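Long-range contacts in 3',5'-cyclic-nucleotide phosphodiesterase 1 (Saccharomyces cerevisiae S288C, PDB 4OJX), which is a two-zinc enzyme of the class-II phosphodiesterase family, built on the alpha-beta sandwich of the metallo-hydrolase clan: residues A42-L47 / E116-I121; T127-D132 / P159-V164; L277-C282 / Y292-P297. All coordinates share one frame; numbering follows the deposited sequence.

Contact 1: residues A42-L47 / E116-I121; sequences AGMYQL and EVFQGI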
loop_
_atom_site.group_PDB
_atom_site.type_symbol
_atom_site.label_atom_id
_atom_site.label_comp_id
_atom_site.label_asym_id
_atom_site.label_seq_id
_atom_site.Cartn_x
_atom_site.Cartn_y
_atom_site.Cartn_z
ATOM N N ALA A 42 -1.359 -3.529 5.783
ATOM C CA ALA A 42 -2.402 -2.556 6.150
ATOM C C ALA A 42 -2.166 -1.957 7.544
ATOM O O ALA A 42 -1.932 -2.704 8.493
ATOM C CB ALA A 42 -3.771 -3.206 6.070
ATOM N N GLY A 43 -2.265 -0.622 7.663
ATOM C CA GLY A 43 -1.944 0.110 8.901
ATOM C C GLY A 43 -2.903 1.256 9.216
ATOM O O GLY A 43 -4.114 1.030 9.371
ATOM N N MET A 44 -2.371 2.481 9.314
ATOM C CA MET A 44 -3.200 3.651 9.638
ATOM C C MET A 44 -4.454 3.790 8.797
ATOM O O MET A 44 -5.514 4.129 9.322
ATOM C CB MET A 44 -2.413 4.941 9.432
ATOM C CG MET A 44 -1.389 5.237 10.484
ATOM S SD MET A 44 -0.623 6.824 10.140
ATOM C CE MET A 44 -1.753 7.952 10.923
ATOM N N TYR A 45 -4.323 3.602 7.485
ATOM C CA TYR A 45 -5.461 3.783 6.599
ATOM C C TYR A 45 -6.596 2.845 7.009
ATOM O O TYR A 45 -7.773 3.225 7.014
ATOM C CB TYR A 45 -5.040 3.526 5.148
ATOM C CG TYR A 45 -6.063 3.917 4.110
ATOM C CD1 TYR A 45 -7.146 3.085 3.826
ATOM C CD2 TYR A 45 -5.939 5.109 3.398
ATOM C CE1 TYR A 45 -8.084 3.432 2.867
ATOM C CE2 TYR A 45 -6.868 5.465 2.436
ATOM C CZ TYR A 45 -7.940 4.626 2.183
ATOM O OH TYR A 45 -8.867 4.978 1.229
ATOM N N GLN A 46 -6.243 1.613 7.356
ATOM C CA GLN A 46 -7.252 0.639 7.715
ATOM C C GLN A 46 -7.859 0.907 9.092
ATOM O O GLN A 46 -9.062 0.727 9.289
ATOM C CB GLN A 46 -6.704 -0.784 7.604
ATOM C CG GLN A 46 -7.741 -1.882 7.816
ATOM C CD GLN A 46 -9.034 -1.701 7.028
ATOM O OE1 GLN A 46 -9.032 -1.279 5.870
ATOM N NE2 GLN A 46 -10.154 -2.026 7.666
ATOM N N LEU A 47 -7.036 1.352 10.036
ATOM C CA LEU A 47 -7.550 1.774 11.332
ATOM C C LEU A 47 -8.591 2.883 11.157
ATOM O O LEU A 47 -9.644 2.861 11.795
ATOM C CB LEU A 47 -6.414 2.242 12.238
ATOM C CG LEU A 47 -5.526 1.128 12.792
ATOM C CD1 LEU A 47 -4.292 1.721 13.446
ATOM C CD2 LEU A 47 -6.300 0.273 13.791
ATOM N N GLU A 116 -4.252 9.018 17.066
ATOM C CA GLU A 116 -4.215 8.641 18.483
ATOM C C GLU A 116 -4.136 7.120 18.660
ATOM O O GLU A 116 -3.276 6.620 19.387
ATOM C CB GLU A 116 -5.412 9.232 19.229
ATOM C CG GLU A 116 -5.361 10.743 19.368
ATOM C CD GLU A 116 -6.496 11.308 20.201
ATOM O OE1 GLU A 116 -6.600 12.551 20.282
ATOM O OE2 GLU A 116 -7.282 10.520 20.771
ATOM N N VAL A 117 -5.006 6.377 17.974
ATOM C CA VAL A 117 -4.970 4.914 18.083
ATOM C C VAL A 117 -3.621 4.411 17.620
ATOM O O VAL A 117 -3.011 3.556 18.258
ATOM C CB VAL A 117 -6.084 4.241 17.251
ATOM C CG1 VAL A 117 -5.916 2.722 17.222
ATOM C CG2 VAL A 117 -7.452 4.611 17.792
ATOM N N PHE A 118 -3.151 4.956 16.501
ATOM C CA PHE A 118 -1.955 4.448 15.889
ATOM C C PHE A 118 -0.690 4.704 16.716
ATOM O O PHE A 118 0.253 3.919 16.674
ATOM C CB PHE A 118 -1.820 5.008 14.481
ATOM C CG PHE A 118 -0.729 4.376 13.708
ATOM C CD1 PHE A 118 -0.776 3.021 13.384
ATOM C CD2 PHE A 118 0.376 5.120 13.345
ATOM C CE1 PHE A 118 0.259 2.426 12.677
ATOM C CE2 PHE A 118 1.411 4.534 12.629
ATOM C CZ PHE A 118 1.355 3.184 12.301
ATOM N N GLN A 119 -0.682 5.788 17.495
ATOM C CA GLN A 119 0.422 6.082 18.409
ATOM C C GLN A 119 0.666 4.925 19.387
ATOM O O GLN A 119 1.774 4.727 19.854
ATOM C CB GLN A 119 0.092 7.364 19.180
ATOM C CG GLN A 119 1.163 7.853 20.141
ATOM C CD GLN A 119 0.698 9.029 20.980
ATOM O OE1 GLN A 119 -0.227 8.909 21.788
ATOM N NE2 GLN A 119 1.342 10.170 20.798
ATOM N N GLY A 120 -0.390 4.167 19.682
ATOM C CA GLY A 120 -0.292 3.023 20.577
ATOM C C GLY A 120 0.342 1.776 19.972
ATOM O O GLY A 120 0.730 0.878 20.727
ATOM N N ILE A 121 0.439 1.716 18.633
ATOM C CA ILE A 121 1.047 0.579 17.919
ATOM C C ILE A 121 2.546 0.799 17.966
ATOM O O ILE A 121 3.117 1.455 17.075
ATOM C CB ILE A 121 0.547 0.476 16.447
ATOM C CG1 ILE A 121 -0.983 0.426 16.371
ATOM C CG2 ILE A 121 1.169 -0.717 15.723
ATOM C CD1 ILE A 121 -1.530 0.178 14.986
#

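Contact 2: residues T127-D132 / P159-V164; sequences THPHLD and PHTIDV. With ZN (zinc ion), chain D; ZN (zinc ion), chain E; 5GP (guanosine-5'-monophosphate), chain C.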
loop_
_atom_site.group_PDB
_atom_site.type_symbol
_atom_site.label_atom_id
_atom_site.label_comp_id
_atom_site.label_asym_id
_atom_site.label_seq_id
_atom_site.Cartn_x
_atom_site.Cartn_y
_atom_site.Cartn_z
ATOM N N THR A 127 7.360 -10.780 9.877
ATOM C CA THR A 127 7.640 -12.162 9.509
ATOM C C THR A 127 8.707 -12.304 8.432
ATOM O O THR A 127 9.521 -13.221 8.461
ATOM C CB THR A 127 6.371 -12.914 9.076
ATOM O OG1 THR A 127 5.850 -12.349 7.862
ATOM C CG2 THR A 127 5.309 -12.909 10.181
ATOM N N HIS A 128 8.673 -11.405 7.459
ATOM C CA HIS A 128 9.646 -11.364 6.377
ATOM C C HIS A 128 9.503 -10.042 5.679
ATOM O O HIS A 128 8.464 -9.395 5.811
ATOM C CB HIS A 128 9.515 -12.575 5.441
ATOM C CG HIS A 128 8.273 -12.586 4.565
ATOM N ND1 HIS A 128 7.010 -12.669 5.054
ATOM C CD2 HIS A 128 8.159 -12.607 3.179
ATOM C CE1 HIS A 128 6.136 -12.730 4.014
ATOM N NE2 HIS A 128 6.841 -12.701 2.871
ATOM N N PRO A 129 10.543 -9.606 4.945
ATOM C CA PRO A 129 10.561 -8.234 4.453
ATOM C C PRO A 129 9.976 -8.034 3.050
ATOM O O PRO A 129 10.190 -6.991 2.448
ATOM C CB PRO A 129 12.049 -7.891 4.501
ATOM C CG PRO A 129 12.701 -9.194 4.135
ATOM C CD PRO A 129 11.871 -10.246 4.825
ATOM N N HIS A 130 9.232 -9.005 2.523
ATOM C CA HIS A 130 8.512 -8.741 1.266
ATOM C C HIS A 130 7.636 -7.536 1.430
ATOM O O HIS A 130 7.028 -7.328 2.488
ATOM C CB HIS A 130 7.660 -9.923 0.845
ATOM C CG HIS A 130 8.429 -11.012 0.146
ATOM N ND1 HIS A 130 7.944 -12.275 0.020
ATOM C CD2 HIS A 130 9.652 -10.988 -0.508
ATOM C CE1 HIS A 130 8.828 -13.015 -0.664
ATOM N NE2 HIS A 130 9.871 -12.232 -0.991
ATOM N N LEU A 131 7.564 -6.735 0.375
ATOM C CA LEU A 131 6.969 -5.407 0.476
ATOM C C LEU A 131 5.526 -5.420 1.003
ATOM O O LEU A 131 5.143 -4.505 1.730
ATOM C CB LEU A 131 7.086 -4.687 -0.867
ATOM C CG LEU A 131 6.786 -3.187 -0.895
ATOM C CD1 LEU A 131 7.731 -2.477 -1.854
ATOM C CD2 LEU A 131 5.330 -2.927 -1.246
ATOM N N ASP A 132 4.734 -6.436 0.645
ATOM C CA ASP A 132 3.344 -6.529 1.113
ATOM C C ASP A 132 3.233 -6.667 2.629
ATOM O O ASP A 132 2.156 -6.426 3.186
ATOM C CB ASP A 132 2.518 -7.629 0.388
ATOM C CG ASP A 132 3.134 -9.033 0.500
ATOM O OD1 ASP A 132 4.351 -9.116 0.209
ATOM O OD2 ASP A 132 2.432 -10.054 0.863
ATOM N N PRO A 159 17.042 -12.270 12.008
ATOM C CA PRO A 159 18.045 -11.594 11.156
ATOM C C PRO A 159 17.718 -11.481 9.647
ATOM O O PRO A 159 17.980 -10.425 9.054
ATOM C CB PRO A 159 19.304 -12.427 11.391
ATOM C CG PRO A 159 19.133 -12.943 12.781
ATOM C CD PRO A 159 17.666 -13.244 12.927
ATOM N N HIS A 160 17.119 -12.503 9.032
ATOM C CA HIS A 160 16.790 -12.456 7.586
ATOM C C HIS A 160 15.839 -11.338 7.267
ATOM O O HIS A 160 15.708 -10.919 6.113
ATOM C CB HIS A 160 16.205 -13.784 7.093
ATOM C CG HIS A 160 14.775 -14.043 7.549
ATOM N ND1 HIS A 160 14.488 -14.841 8.595
ATOM C CD2 HIS A 160 13.541 -13.586 7.047
ATOM C CE1 HIS A 160 13.153 -14.909 8.758
ATOM N NE2 HIS A 160 12.575 -14.129 7.815
ATOM N N THR A 161 15.156 -10.860 8.297
ATOM C CA THR A 161 14.218 -9.766 8.155
ATOM C C THR A 161 14.869 -8.433 8.487
ATOM O O THR A 161 14.833 -7.507 7.677
ATOM C CB THR A 161 13.004 -10.009 9.053
ATOM O OG1 THR A 161 12.328 -11.189 8.604
ATOM C CG2 THR A 161 12.057 -8.832 9.005
ATOM N N ILE A 162 15.484 -8.338 9.659
ATOM C CA ILE A 162 16.041 -7.075 10.119
ATOM C C ILE A 162 17.173 -6.565 9.224
ATOM O O ILE A 162 17.228 -5.378 8.892
ATOM C CB ILE A 162 16.479 -7.158 11.598
ATOM C CG1 ILE A 162 15.259 -7.379 12.509
ATOM C CG2 ILE A 162 17.258 -5.912 12.009
ATOM C CD1 ILE A 162 14.202 -6.292 12.458
ATOM N N ASP A 163 18.064 -7.464 8.819
ATOM C CA ASP A 163 19.179 -7.076 7.966
ATOM C C ASP A 163 18.668 -6.492 6.646
ATOM O O ASP A 163 19.188 -5.491 6.147
ATOM C CB ASP A 163 20.108 -8.268 7.704
ATOM C CG ASP A 163 20.793 -8.784 8.966
ATOM O OD1 ASP A 163 20.821 -8.069 9.992
ATOM O OD2 ASP A 163 21.313 -9.918 8.918
ATOM N N VAL A 164 17.641 -7.116 6.083
ATOM C CA VAL A 164 17.071 -6.646 4.827
ATOM C C VAL A 164 16.410 -5.279 5.011
ATOM O O VAL A 164 16.575 -4.394 4.180
ATOM C CB VAL A 164 16.089 -7.678 4.241
ATOM C CG1 VAL A 164 15.304 -7.091 3.076
ATOM C CG2 VAL A 164 16.843 -8.927 3.800
HETATM ZN ZN ZN D . 6.164 -13.184 0.861
HETATM ZN ZN ZN E . 2.973 -12.054 1.416
HETATM P P 5GP C . 4.073 -13.126 -1.779
HETATM O O1P 5GP C . 3.440 -14.017 -2.763
HETATM O O2P 5GP C . 5.259 -13.738 -1.081
HETATM O O3P 5GP C . 3.046 -12.550 -0.842
HETATM O "O5'" 5GP C . 4.617 -11.963 -2.698
HETATM C "C5'" 5GP C . 5.589 -12.309 -3.744
HETATM C "C4'" 5GP C . 4.994 -12.591 -5.164
HETATM O "O4'" 5GP C . 6.066 -12.925 -6.085
HETATM C "C3'" 5GP C . 4.086 -13.824 -5.171
HETATM O "O3'" 5GP C . 2.733 -13.405 -5.361
HETATM C "C2'" 5GP C . 4.512 -14.723 -6.324
HETATM O "O2'" 5GP C . 3.413 -14.907 -7.246
HETATM C "C1'" 5GP C . 5.621 -13.956 -7.020
HETATM N N9 5GP C . 6.760 -14.868 -7.391
HETATM C C8 5GP C . 7.683 -15.291 -6.528
HETATM N N7 5GP C . 8.544 -16.066 -7.177
HETATM C C5 5GP C . 8.157 -16.135 -8.448
HETATM C C6 5GP C . 8.684 -16.786 -9.490
HETATM O O6 5GP C . 9.700 -17.470 -9.366
HETATM N N1 5GP C . 8.079 -16.696 -10.747
HETATM C C2 5GP C . 6.928 -15.916 -10.869
HETATM N N2 5GP C . 6.334 -15.820 -12.054
HETATM N N3 5GP C . 6.439 -15.281 -9.787
HETATM C C4 5GP C . 7.048 -15.389 -8.587
HETATM O O HOH W 1 11.435 -12.150 11.033
HETATM O O HOH W 2 4.829 -11.697 0.723
#

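Contact 3: residues L277-C282 / Y292-P297; sequences LVECSC and YGHLSP. With 5GP (guanosine-5'-monophosphate), chain C.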
loop_
_atom_site.group_PDB
_atom_site.type_symbol
_atom_site.label_atom_id
_atom_site.label_comp_id
_atom_site.label_asym_id
_atom_site.label_seq_id
_atom_site.Cartn_x
_atom_site.Cartn_y
_atom_site.Cartn_z
ATOM N N LEU A 277 -3.110 -18.392 12.878
ATOM C CA LEU A 277 -3.346 -17.555 11.705
ATOM C C LEU A 277 -2.298 -17.933 10.683
ATOM O O LEU A 277 -1.121 -17.627 10.852
ATOM C CB LEU A 277 -3.242 -16.070 12.051
ATOM C CG LEU A 277 -4.492 -15.375 12.593
ATOM C CD1 LEU A 277 -4.934 -15.973 13.918
ATOM C CD2 LEU A 277 -4.260 -13.871 12.750
ATOM N N VAL A 278 -2.725 -18.625 9.635
ATOM C CA VAL A 278 -1.784 -19.225 8.704
ATOM C C VAL A 278 -2.325 -19.089 7.289
ATOM O O VAL A 278 -3.533 -19.174 7.061
ATOM C CB VAL A 278 -1.483 -20.710 9.063
ATOM C CG1 VAL A 278 -2.757 -21.549 9.060
ATOM C CG2 VAL A 278 -0.417 -21.294 8.142
ATOM N N GLU A 279 -1.429 -18.901 6.329
ATOM C CA GLU A 279 -1.861 -18.676 4.965
ATOM C C GLU A 279 -2.452 -19.905 4.288
ATOM O O GLU A 279 -2.091 -21.051 4.577
ATOM C CB GLU A 279 -0.711 -18.166 4.101
ATOM C CG GLU A 279 0.391 -19.180 3.807
ATOM C CD GLU A 279 0.981 -18.965 2.433
ATOM O OE1 GLU A 279 2.087 -18.397 2.348
ATOM O OE2 GLU A 279 0.322 -19.345 1.439
ATOM N N CYS A 280 -3.341 -19.636 3.342
ATOM C CA CYS A 280 -3.559 -20.557 2.245
ATOM C C CYS A 280 -3.734 -19.677 1.020
ATOM O O CYS A 280 -4.853 -19.294 0.674
ATOM C CB CYS A 280 -4.767 -21.459 2.482
ATOM S SG CYS A 280 -4.801 -22.860 1.341
ATOM N N SER A 281 -2.622 -19.311 0.386
ATOM C CA SER A 281 -2.666 -18.304 -0.678
ATOM C C SER A 281 -3.494 -18.721 -1.876
ATOM O O SER A 281 -4.125 -17.879 -2.508
ATOM C CB SER A 281 -1.260 -17.960 -1.168
ATOM O OG SER A 281 -0.497 -17.292 -0.183
ATOM N N CYS A 282 -3.461 -20.014 -2.194
ATOM C CA CYS A 282 -4.001 -20.518 -3.457
ATOM C C CYS A 282 -4.954 -21.678 -3.237
ATOM O O CYS A 282 -4.798 -22.429 -2.267
ATOM C CB CYS A 282 -2.871 -21.023 -4.341
ATOM S SG CYS A 282 -1.635 -19.781 -4.719
ATOM N N TYR A 292 4.185 -20.634 -5.839
ATOM C CA TYR A 292 5.583 -20.618 -5.387
ATOM C C TYR A 292 5.829 -19.885 -4.056
ATOM O O TYR A 292 5.561 -18.688 -3.925
ATOM C CB TYR A 292 6.517 -20.049 -6.464
ATOM C CG TYR A 292 6.615 -20.861 -7.743
ATOM C CD1 TYR A 292 6.694 -20.223 -8.983
ATOM C CD2 TYR A 292 6.633 -22.262 -7.720
ATOM C CE1 TYR A 292 6.788 -20.950 -10.159
ATOM C CE2 TYR A 292 6.725 -22.998 -8.894
ATOM C CZ TYR A 292 6.803 -22.337 -10.108
ATOM O OH TYR A 292 6.897 -23.061 -11.276
ATOM N N GLY A 293 6.352 -20.626 -3.082
ATOM C CA GLY A 293 6.630 -20.110 -1.741
ATOM C C GLY A 293 5.433 -20.116 -0.798
ATOM O O GLY A 293 5.515 -19.580 0.306
ATOM N N HIS A 294 4.326 -20.733 -1.221
ATOM C CA HIS A 294 3.055 -20.641 -0.499
ATOM C C HIS A 294 2.408 -21.974 -0.306
ATOM O O HIS A 294 2.924 -23.004 -0.769
ATOM C CB HIS A 294 2.098 -19.718 -1.250
ATOM C CG HIS A 294 2.530 -18.286 -1.261
ATOM N ND1 HIS A 294 2.653 -17.560 -0.132
ATOM C CD2 HIS A 294 2.879 -17.452 -2.307
ATOM C CE1 HIS A 294 3.060 -16.326 -0.445
ATOM N NE2 HIS A 294 3.200 -16.261 -1.779
ATOM N N LEU A 295 1.263 -21.948 0.368
ATOM C CA LEU A 295 0.442 -23.130 0.582
ATOM C C LEU A 295 -0.796 -23.132 -0.298
ATOM O O LEU A 295 -1.312 -22.083 -0.693
ATOM C CB LEU A 295 0.025 -23.258 2.055
ATOM C CG LEU A 295 1.132 -23.355 3.104
ATOM C CD1 LEU A 295 0.530 -23.349 4.504
ATOM C CD2 LEU A 295 2.016 -24.583 2.916
ATOM N N SER A 296 -1.249 -24.344 -0.611
ATOM C CA SER A 296 -2.584 -24.598 -1.138
ATOM C C SER A 296 -3.263 -25.532 -0.136
ATOM O O SER A 296 -2.607 -25.986 0.802
ATOM C CB SER A 296 -2.514 -25.228 -2.532
ATOM O OG SER A 296 -2.146 -26.589 -2.426
ATOM N N PRO A 297 -4.569 -25.824 -0.315
ATOM C CA PRO A 297 -5.256 -26.574 0.732
ATOM C C PRO A 297 -4.651 -27.935 1.076
ATOM O O PRO A 297 -4.636 -28.297 2.255
ATOM C CB PRO A 297 -6.681 -26.707 0.179
ATOM C CG PRO A 297 -6.849 -25.447 -0.613
ATOM C CD PRO A 297 -5.530 -25.328 -1.317
HETATM P P 5GP C . 4.073 -13.126 -1.779
HETATM O O1P 5GP C . 3.440 -14.017 -2.763
HETATM O O2P 5GP C . 5.259 -13.738 -1.081
HETATM O O3P 5GP C . 3.046 -12.550 -0.842
HETATM O "O5'" 5GP C . 4.617 -11.963 -2.698
HETATM C "C5'" 5GP C . 5.589 -12.309 -3.744
HETATM C "C4'" 5GP C . 4.994 -12.591 -5.164
HETATM O "O4'" 5GP C . 6.066 -12.925 -6.085
HETATM C "C3'" 5GP C . 4.086 -13.824 -5.171
HETATM O "O3'" 5GP C . 2.733 -13.405 -5.361
HETATM C "C2'" 5GP C . 4.512 -14.723 -6.324
HETATM O "O2'" 5GP C . 3.413 -14.907 -7.246
HETATM C "C1'" 5GP C . 5.621 -13.956 -7.020
HETATM N N9 5GP C . 6.760 -14.868 -7.391
HETATM C C8 5GP C . 7.683 -15.291 -6.528
HETATM N N7 5GP C . 8.544 -16.066 -7.177
HETATM C C5 5GP C . 8.157 -16.135 -8.448
HETATM C C6 5GP C . 8.684 -16.786 -9.490
HETATM O O6 5GP C . 9.700 -17.470 -9.366
HETATM N N1 5GP C . 8.079 -16.696 -10.747
HETATM C C2 5GP C . 6.928 -15.916 -10.869
HETATM N N2 5GP C . 6.334 -15.820 -12.054
HETATM N N3 5GP C . 6.439 -15.281 -9.787
HETATM C C4 5GP C . 7.048 -15.389 -8.587
#

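Contact 1: residues A42-L47 / E116-I121
Met44 lies across the ring of Phe118, and Leu47 fits in beside it, where the first turn of helix 44-53 meets the last part of helix 110-119. This is buried helix packing in the metallo-hydrolase alpha-beta sandwich, and it extends to Ile121, the first residue of strand 121-125.

The aromatic part rests on methionine, a flexible and polarisable residue well suited to covering a flat ring. CG of Phe118 is anti to the backbone N (chi1 -171°), which presents one face of the ring to Met44. Met44 CG sits over the ring centre in a CH-pi contact, 3.4 Å from the centroid of the Phe118 ring and only 14° off its normal. The thioether then continues past the ring: Met44 SD is 4.3 Å from the Phe118 centroid and lies obliquely, a Met-aromatic contact in which the two side chains cross at about a right angle. Lys153 adds a cation-pi interaction with the same ring.

Polar groups hold the helix start rather than the interface, across which no hydrogen bond passes. Gly43 is the N-cap. Glu17 of the second subunit accepts bonds from Gly43 N and Tyr45 N, while Asn140 receives Met44 N, so the contact stands close to the dimer interface.

The aliphatic part is gathered on one branch of Leu47, whose CD1 methyl comes in at the edge of the Phe118 ring, 3.7 Å from Phe118 CD1. Val117 CG1 flanks that methyl more loosely, at 4.2 Å from Leu47 CD1. Leu47 and Ile121 meet tip to tip, CD1 to CD1, at 3.5 Å.

Contact 2: residues T127-D132 / P159-V164
The HxHxDH metal-binding motif of the metallo-beta-lactamase-like fold, here His128, His130, Asp132 and His133, has its loop braced against the first turns of helix 159-169. Pro129, the spacer between the two histidines, provides the apolar part: its compact ring and the Val164 side chain cross at about a right angle, with Pro129 CG 3.5 Å from Val164 CG1. The polar part centres on the backbone carbonyl of Thr127. His160 holds CG between its backbone N and carbonyl carbon (chi1 74°), which swings NE2 to Thr127 O; it donates over 3.3 Å, with the oxygen 18° out of the imidazole plane, and Thr226 bonds to the same oxygen. Water 1 links Thr161 OG1 to Thr127 O, though its bond to the carbonyl is weak.

On the other side of the loop lie the metals. His128 NE2 and His130 ND1 both bind the same zinc, each at 2.2 Å, and His213 and Asp244 supply its remaining protein ligands. Asp132 OD2 holds the second zinc at 2.1 Å, together with His133, His326 and Asp244. Water 2 bridges the two ions, and guanosine-5'-monophosphate gives O2P to the first and O3P to the second.

His128 ND1 donates almost within its ring plane to Thr127 OG1 (3.1 Å, 164°). With one nitrogen on zinc and the other on this second-shell hydroxyl, the His128 ring has its rotation fixed, while the Thr127 carbonyl ties the loop to helix 159-169.

Contact 3: residues L277-C282 / Y292-P297
Glu279, at the end of strand 273-279, reaches to the loop 292-297 and receives His294 and Leu295 on its carboxylate; with CG between the backbone N and the carbonyl carbon (chi1 70°) and a bend at chi2, the acid is brought to both. His294 ND1 donates to Glu279 OE1 over 2.7 Å at 177°, using the syn lone pair of an oxygen in the imidazole plane, while carboxylate and ring planes are 46° apart. Val245 N is a second donor to OE1. The other oxygen is gripped three times: Leu295 N stands off one face of the carboxylate, 3.0 Å from Glu279 OE2; Ser281 OG, off the opposite face, is 2.7 Å from OE2; and Ser281 N meets OE2 on the anti side. A glutamate suits this buried place because its two oxygens can gather five donors from three stretches: Ser281, Val245 and the pair His294-Leu295.

Ser281 OG also bonds to His326 ND1 and lies over one face of the His294 ring. Gly293 O is taken by His213 ND1.

Cys282 N makes a weak bond to Leu295 O (3.3 Å). Of two buried carbonyls without conventional partners, Glu279 O faces Leu295 CD1 at 3.5 Å and Cys282 O takes a CA-H...O contact from Ser296 CA at 3.3 Å. Cys280 SG packs on Pro297 CD.

His294 NE2 donates to O1P of guanosine-5'-monophosphate in a very short bond of 2.5 Å. The straight, in-plane ND1 bond to Glu279 probably helps fix the ring as it meets the phosphate, and Ser281 couples the carboxylate to the zinc ligand His326.

From the N terminus the three contacts follow in series; none nests in or crosses another. Contact 1 closes a loop of 68 intervening residues, joining two helices beside strands 35-38 and 121-125 of the first large sheet. That latter strand leads directly into contact 2, which spans 26 residues and ties the metal-binding loop to the helix following the neighbouring parallel strand 153-157. Contact 3 belongs to the second large sheet and closes only nine residues, between strand 273-279 and helix 297-311. Contacts 1 and 2 both touch the second subunit, whereas contacts 2 and 3, with centres 18 Å apart, approach the same guanosine-5'-monophosphate from loops next to different sheets.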